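Transaminase (Bacillus megaterium, PDB 5G0A) probably catalyses the pyridoxal-5'-phosphate-dependent transfer of amino groups between amines and carbonyl compounds, with selectivity for the S enantiomer. Local coordinates at residues 136-149 with 226-240. Sequence-based numbering, arbitrary orientation.
Sequences TNRPLVVTREHDYH and YGPEQVAAVITEVSQ. With PLP (pyridoxal-5'-phosphate), chain K.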
loop_
_atom_site.group_PDB
_atom_site.type_symbol
_atom_site.label_atom_id
_atom_site.label_comp_id
_atom_site.label_asym_id
_atom_site.label_seq_id
_atom_site.Cartn_x
_atom_site.Cartn_y
_atom_site.Cartn_z
ATOM N N THR B 136 1.633 -6.176 19.418
ATOM C CA THR B 136 2.105 -4.799 19.601
ATOM C C THR B 136 1.047 -3.791 19.178
ATOM O O THR B 136 1.124 -2.618 19.562
ATOM C CB THR B 136 3.383 -4.516 18.816
ATOM O OG1 THR B 136 3.118 -4.700 17.405
ATOM C CG2 THR B 136 4.602 -5.418 19.302
ATOM N N ASN B 137 0.069 -4.248 18.384
ATOM C CA ASN B 137 -0.895 -3.339 17.696
ATOM C C ASN B 137 -0.155 -2.287 16.853
ATOM O O ASN B 137 -0.480 -1.084 16.897
ATOM C CB ASN B 137 -1.858 -2.669 18.699
ATOM C CG ASN B 137 -3.086 -2.047 18.030
ATOM O OD1 ASN B 137 -3.615 -1.014 18.496
ATOM N ND2 ASN B 137 -3.571 -2.681 16.971
ATOM N N ARG B 138 0.850 -2.739 16.103
ATOM C CA ARG B 138 1.703 -1.856 15.289
ATOM C C ARG B 138 1.963 -2.502 13.931
ATOM O O ARG B 138 2.059 -3.734 13.857
ATOM C CB ARG B 138 3.070 -1.629 15.944
ATOM C CG ARG B 138 3.024 -0.973 17.321
ATOM C CD ARG B 138 4.440 -0.929 17.852
ATOM N NE ARG B 138 4.430 -0.606 19.283
ATOM C CZ ARG B 138 5.481 -0.819 20.081
ATOM N NH1 ARG B 138 6.590 -1.361 19.583
ATOM N NH2 ARG B 138 5.394 -0.512 21.386
ATOM N N PRO B 139 2.116 -1.684 12.874
ATOM C CA PRO B 139 2.209 -2.248 11.508
ATOM C C PRO B 139 3.601 -2.581 10.976
ATOM O O PRO B 139 3.736 -3.511 10.184
ATOM C CB PRO B 139 1.622 -1.128 10.633
ATOM C CG PRO B 139 1.974 0.137 11.380
ATOM C CD PRO B 139 1.779 -0.239 12.845
ATOM N N LEU B 140 4.622 -1.803 11.315
ATOM C CA LEU B 140 5.876 -1.923 10.602
ATOM C C LEU B 140 6.741 -3.077 11.102
ATOM O O LEU B 140 6.849 -3.325 12.302
ATOM C CB LEU B 140 6.665 -0.617 10.667
ATOM C CG LEU B 140 6.049 0.600 9.964
ATOM C CD1 LEU B 140 7.013 1.769 10.066
ATOM C CD2 LEU B 140 5.772 0.294 8.492
ATOM N N VAL B 141 7.343 -3.792 10.158
ATOM C CA VAL B 141 8.335 -4.799 10.528
ATOM C C VAL B 141 9.638 -4.441 9.807
ATOM O O VAL B 141 9.638 -4.048 8.617
ATOM C CB VAL B 141 7.876 -6.241 10.157
ATOM C CG1 VAL B 141 9.026 -7.231 10.376
ATOM C CG2 VAL B 141 6.628 -6.650 10.970
ATOM N N VAL B 142 10.743 -4.567 10.526
ATOM C CA VAL B 142 12.073 -4.267 10.002
ATOM C C VAL B 142 12.762 -5.577 9.658
ATOM O O VAL B 142 12.879 -6.477 10.515
ATOM C CB VAL B 142 12.913 -3.516 11.062
ATOM C CG1 VAL B 142 14.317 -3.246 10.531
ATOM C CG2 VAL B 142 12.214 -2.230 11.460
ATOM N N THR B 143 13.208 -5.661 8.405
ATOM C CA THR B 143 14.026 -6.772 7.931
ATOM C C THR B 143 15.410 -6.244 7.507
ATOM O O THR B 143 15.730 -5.062 7.740
ATOM C CB THR B 143 13.316 -7.464 6.759
ATOM O OG1 THR B 143 13.942 -8.729 6.503
ATOM C CG2 THR B 143 13.341 -6.556 5.490
ATOM N N ARG B 144 16.253 -7.104 6.937
ATOM C CA ARG B 144 17.578 -6.669 6.468
ATOM C C ARG B 144 17.781 -6.992 4.999
ATOM O O ARG B 144 17.274 -7.993 4.502
ATOM C CB ARG B 144 18.728 -7.309 7.282
ATOM C CG ARG B 144 18.752 -6.933 8.771
ATOM C CD ARG B 144 17.915 -7.886 9.638
ATOM N NE ARG B 144 18.203 -9.291 9.300
ATOM C CZ ARG B 144 19.294 -9.958 9.676
ATOM N NH1 ARG B 144 20.225 -9.368 10.439
ATOM N NH2 ARG B 144 19.472 -11.219 9.280
ATOM N N GLU B 145 18.577 -6.164 4.327
ATOM C CA GLU B 145 19.086 -6.478 2.992
ATOM C C GLU B 145 19.618 -7.918 2.969
ATOM O O GLU B 145 20.330 -8.321 3.886
ATOM C CB GLU B 145 20.211 -5.502 2.584
ATOM C CG GLU B 145 20.553 -5.644 1.101
ATOM C CD GLU B 145 21.819 -4.935 0.639
ATOM O OE1 GLU B 145 22.693 -4.609 1.469
ATOM O OE2 GLU B 145 21.934 -4.709 -0.585
ATOM N N HIS B 146 19.255 -8.652 1.918
ATOM C CA HIS B 146 19.637 -10.049 1.665
ATOM C C HIS B 146 18.964 -11.109 2.538
ATOM O O HIS B 146 19.288 -12.300 2.393
ATOM C CB HIS B 146 21.163 -10.265 1.698
ATOM C CG HIS B 146 21.943 -9.263 0.901
ATOM N ND1 HIS B 146 21.576 -8.864 -0.365
ATOM C CD2 HIS B 146 23.088 -8.601 1.188
ATOM C CE1 HIS B 146 22.462 -7.991 -0.822
ATOM N NE2 HIS B 146 23.386 -7.815 0.099
ATOM N N ASP B 147 18.028 -10.718 3.406
ATOM C CA ASP B 147 17.300 -11.719 4.189
ATOM C C ASP B 147 16.384 -12.498 3.261
ATOM O O ASP B 147 15.804 -11.935 2.333
ATOM C CB ASP B 147 16.418 -11.088 5.276
ATOM C CG ASP B 147 17.132 -10.898 6.595
ATOM O OD1 ASP B 147 18.373 -11.011 6.643
ATOM O OD2 ASP B 147 16.432 -10.683 7.611
ATOM N N TYR B 148 16.249 -13.784 3.562
ATOM C CA TYR B 148 15.219 -14.635 2.958
ATOM C C TYR B 148 14.337 -15.168 4.083
ATOM O O TYR B 148 14.843 -15.772 5.042
ATOM C CB TYR B 148 15.846 -15.780 2.153
ATOM C CG TYR B 148 14.759 -16.590 1.453
ATOM C CD1 TYR B 148 14.168 -16.102 0.279
ATOM C CD2 TYR B 148 14.273 -17.780 2.000
ATOM C CE1 TYR B 148 13.128 -16.784 -0.345
ATOM C CE2 TYR B 148 13.241 -18.498 1.363
ATOM C CZ TYR B 148 12.675 -17.979 0.196
ATOM O OH TYR B 148 11.652 -18.640 -0.454
ATOM N N HIS B 149 13.031 -14.913 3.987
ATOM C CA HIS B 149 12.097 -15.361 4.996
ATOM C C HIS B 149 10.929 -16.127 4.375
ATOM O O HIS B 149 9.933 -16.368 5.039
ATOM C CB HIS B 149 11.592 -14.179 5.864
ATOM C CG HIS B 149 12.676 -13.537 6.673
ATOM N ND1 HIS B 149 13.327 -14.203 7.694
ATOM C CD2 HIS B 149 13.233 -12.299 6.613
ATOM C CE1 HIS B 149 14.253 -13.408 8.212
ATOM N NE2 HIS B 149 14.208 -12.244 7.580
ATOM N N TYR B 226 10.781 6.434 11.734
ATOM C CA TYR B 226 9.433 5.976 11.454
ATOM C C TYR B 226 8.537 5.958 12.687
ATOM O O TYR B 226 7.306 5.870 12.569
ATOM C CB TYR B 226 9.470 4.609 10.746
ATOM C CG TYR B 226 9.712 4.763 9.252
ATOM C CD1 TYR B 226 11.005 4.876 8.750
ATOM C CD2 TYR B 226 8.642 4.822 8.359
ATOM C CE1 TYR B 226 11.229 5.032 7.395
ATOM C CE2 TYR B 226 8.853 5.010 7.009
ATOM C CZ TYR B 226 10.141 5.086 6.531
ATOM O OH TYR B 226 10.367 5.241 5.180
ATOM N N GLY B 227 9.157 6.101 13.862
ATOM C CA GLY B 227 8.429 6.074 15.128
ATOM C C GLY B 227 8.459 4.676 15.739
ATOM O O GLY B 227 7.804 3.775 15.223
ATOM N N PRO B 228 9.220 4.475 16.833
ATOM C CA PRO B 228 9.231 3.143 17.456
ATOM C C PRO B 228 7.830 2.692 17.849
ATOM O O PRO B 228 7.573 1.484 17.884
ATOM C CB PRO B 228 10.110 3.352 18.708
ATOM C CG PRO B 228 10.996 4.497 18.314
ATOM C CD PRO B 228 10.037 5.425 17.617
ATOM N N GLU B 229 6.912 3.645 18.069
ATOM C CA GLU B 229 5.530 3.330 18.391
ATOM C C GLU B 229 4.740 2.700 17.222
ATOM O O GLU B 229 3.624 2.241 17.407
ATOM C CB GLU B 229 4.785 4.556 18.983
ATOM C CG GLU B 229 4.346 5.654 17.996
ATOM C CD GLU B 229 5.462 6.477 17.381
ATOM O OE1 GLU B 229 6.637 6.402 17.791
ATOM O OE2 GLU B 229 5.149 7.240 16.442
ATOM N N GLN B 230 5.293 2.696 16.015
ATOM C CA GLN B 230 4.590 1.950 14.969
ATOM C C GLN B 230 5.393 0.783 14.408
ATOM O O GLN B 230 5.012 0.210 13.392
ATOM C CB GLN B 230 4.055 2.854 13.863
ATOM C CG GLN B 230 5.102 3.429 12.938
ATOM C CD GLN B 230 4.458 4.020 11.687
ATOM O OE1 GLN B 230 3.267 3.793 11.418
ATOM N NE2 GLN B 230 5.234 4.759 10.917
ATOM N N VAL B 231 6.495 0.444 15.075
ATOM C CA VAL B 231 7.336 -0.686 14.663
ATOM C C VAL B 231 7.038 -1.888 15.584
ATOM O O VAL B 231 7.359 -1.875 16.759
ATOM C CB VAL B 231 8.854 -0.357 14.645
ATOM C CG1 VAL B 231 9.679 -1.596 14.276
ATOM C CG2 VAL B 231 9.159 0.766 13.646
ATOM N N ALA B 232 6.418 -2.921 15.028
ATOM C CA ALA B 232 6.135 -4.162 15.773
ATOM C C ALA B 232 7.370 -4.967 16.158
ATOM O O ALA B 232 7.437 -5.475 17.269
ATOM C CB ALA B 232 5.177 -5.069 14.971
ATOM N N ALA B 233 8.295 -5.133 15.210
ATOM C CA ALA B 233 9.336 -6.153 15.292
ATOM C C ALA B 233 10.466 -5.898 14.311
ATOM O O ALA B 233 10.290 -5.244 13.269
ATOM C CB ALA B 233 8.729 -7.550 15.045
ATOM N N VAL B 234 11.630 -6.436 14.659
ATOM C CA VAL B 234 12.719 -6.631 13.731
ATOM C C VAL B 234 12.781 -8.142 13.525
ATOM O O VAL B 234 12.760 -8.902 14.498
ATOM C CB VAL B 234 14.062 -6.158 14.340
ATOM C CG1 VAL B 234 15.192 -6.438 13.360
ATOM C CG2 VAL B 234 14.010 -4.653 14.633
ATOM N N ILE B 235 12.828 -8.569 12.271
ATOM C CA ILE B 235 13.014 -9.989 11.948
ATOM C C ILE B 235 14.417 -10.215 11.406
ATOM O O ILE B 235 14.884 -9.444 10.585
ATOM C CB ILE B 235 11.926 -10.506 10.968
ATOM C CG1 ILE B 235 12.049 -12.032 10.822
ATOM C CG2 ILE B 235 11.935 -9.750 9.614
ATOM C CD1 ILE B 235 10.854 -12.661 10.127
ATOM N N THR B 236 15.078 -11.290 11.857
ATOM C CA THR B 236 16.453 -11.575 11.476
ATOM C C THR B 236 16.623 -13.054 11.127
ATOM O O THR B 236 15.726 -13.860 11.369
ATOM C CB THR B 236 17.450 -11.286 12.630
ATOM O OG1 THR B 236 17.140 -12.124 13.753
ATOM C CG2 THR B 236 17.405 -9.799 13.048
ATOM N N GLU B 237 17.780 -13.390 10.550
ATOM C CA GLU B 237 18.294 -14.767 10.491
ATOM C C GLU B 237 19.672 -14.618 11.107
ATOM O O GLU B 237 20.393 -13.670 10.759
ATOM C CB GLU B 237 18.525 -15.234 9.051
ATOM C CG GLU B 237 17.364 -15.179 8.079
ATOM C CD GLU B 237 17.826 -15.497 6.666
ATOM O OE1 GLU B 237 18.166 -16.681 6.402
ATOM O OE2 GLU B 237 17.906 -14.568 5.830
ATOM N N VAL B 238 20.072 -15.516 11.997
ATOM C CA VAL B 238 21.393 -15.314 12.635
ATOM C C VAL B 238 22.503 -15.564 11.627
ATOM O O VAL B 238 23.589 -14.995 11.724
ATOM C CB VAL B 238 21.634 -16.155 13.900
ATOM C CG1 VAL B 238 20.612 -15.839 14.981
ATOM C CG2 VAL B 238 21.735 -17.650 13.580
ATOM N N SER B 239 22.237 -16.445 10.680
ATOM C CA SER B 239 23.117 -16.629 9.556
ATOM C C SER B 239 22.197 -16.581 8.363
ATOM O O SER B 239 21.266 -17.393 8.268
ATOM C CB SER B 239 23.817 -17.989 9.652
ATOM O OG SER B 239 24.622 -18.232 8.518
ATOM N N GLN B 240 22.417 -15.618 7.470
ATOM C CA GLN B 240 21.567 -15.507 6.281
ATOM C C GLN B 240 21.767 -16.765 5.455
ATOM O O GLN B 240 22.889 -17.061 5.036
ATOM C CB GLN B 240 21.863 -14.217 5.502
ATOM C CG GLN B 240 21.272 -12.987 6.198
ATOM C CD GLN B 240 21.734 -11.670 5.598
ATOM O OE1 GLN B 240 22.924 -11.486 5.289
ATOM N NE2 GLN B 240 20.798 -10.726 5.455
HETATM N N1 PLP K . 12.920 -18.670 6.256
HETATM C C2 PLP K . 14.185 -19.098 6.033
HETATM C C2A PLP K . 15.336 -18.477 6.794
HETATM C C3 PLP K . 14.430 -20.227 5.106
HETATM O O3 PLP K . 15.659 -20.716 4.885
HETATM C C4 PLP K . 13.283 -20.829 4.409
HETATM C C4A PLP K . 13.488 -22.023 3.476
HETATM C C5 PLP K . 11.961 -20.228 4.713
HETATM C C6 PLP K . 11.858 -19.166 5.599
HETATM C C5A PLP K . 10.689 -20.696 4.021
HETATM O O4P PLP K . 10.378 -22.053 4.258
HETATM P P PLP K . 9.451 -22.805 3.165
HETATM O O1P PLP K . 9.207 -24.105 3.883
HETATM O O2P PLP K . 8.199 -21.986 2.907
HETATM O O3P PLP K . 10.309 -22.944 1.935
HETATM O O HOH W 1 2.414 1.163 20.153
HETATM O O HOH W 2 19.196 -14.897 3.383
#
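Arg144 starts with CG beside its backbone N (chi1 -63°) and then bends at chi2 and chi3, which lays its guanidinium over the CB of Thr236; Gln240, extended beyond CG, brings its amide to Asp147. The Gln240 NE2 serves two acceptors, Asp147 OD1 through its anti lone pair at 2.7 Å and Glu145 O at 2.9 Å, so a neutral amide ties down the type II turn from Arg144 to Asp147. Asp147 OD2 receives Arg144 NE at 2.8 Å, a nearly straight salt bridge, and His149 NE2 from the opposite face of the carboxylate. With an alanine here, Arg144 NE would probably lose its charge mate, and His149 NE2 and Gln240 NE2 an acceptor each, so that the turn would be less firmly held. The His149 ring lies with one face against Ile235, whose CD1 sits 3.9 Å from the ring centroid in a CH-pi contact, while His149 ND1 is hydrogen-bonded to Asp269 of the cofactor pocket. Glu237 OE2 takes the backbone N of Tyr148 at 2.9 Å and a water shared with His146 O; Glu237 OE1 and Tyr148 O both border the cofactor methyl C2A.

Behind this end, strands 140-144 and 231-236 run parallel, 18° apart, joined by backbone hydrogen bonds from Val142 N to Ala233 O and from Ile235 N to Val142 O. A beta bulge shifts the register between Leu140 and Val141, and the small CB of Ala232 fits beside Thr136 OG1, which is hydrogen-bonded back to Ala132 O of its own helix. Branched Val142 meets Val231 and Val234 on one face. At the far end Arg138 NH1 reaches Val231 O in its guanidinium plane at 3.0 Å, and is also hydrogen-bonded to Gly263 O. In the central sheet of this class-III aminotransferase the pair lies between strands 189-192 and 265-269, with helix 121-136 packed on the face carrying Val141 and Ala233.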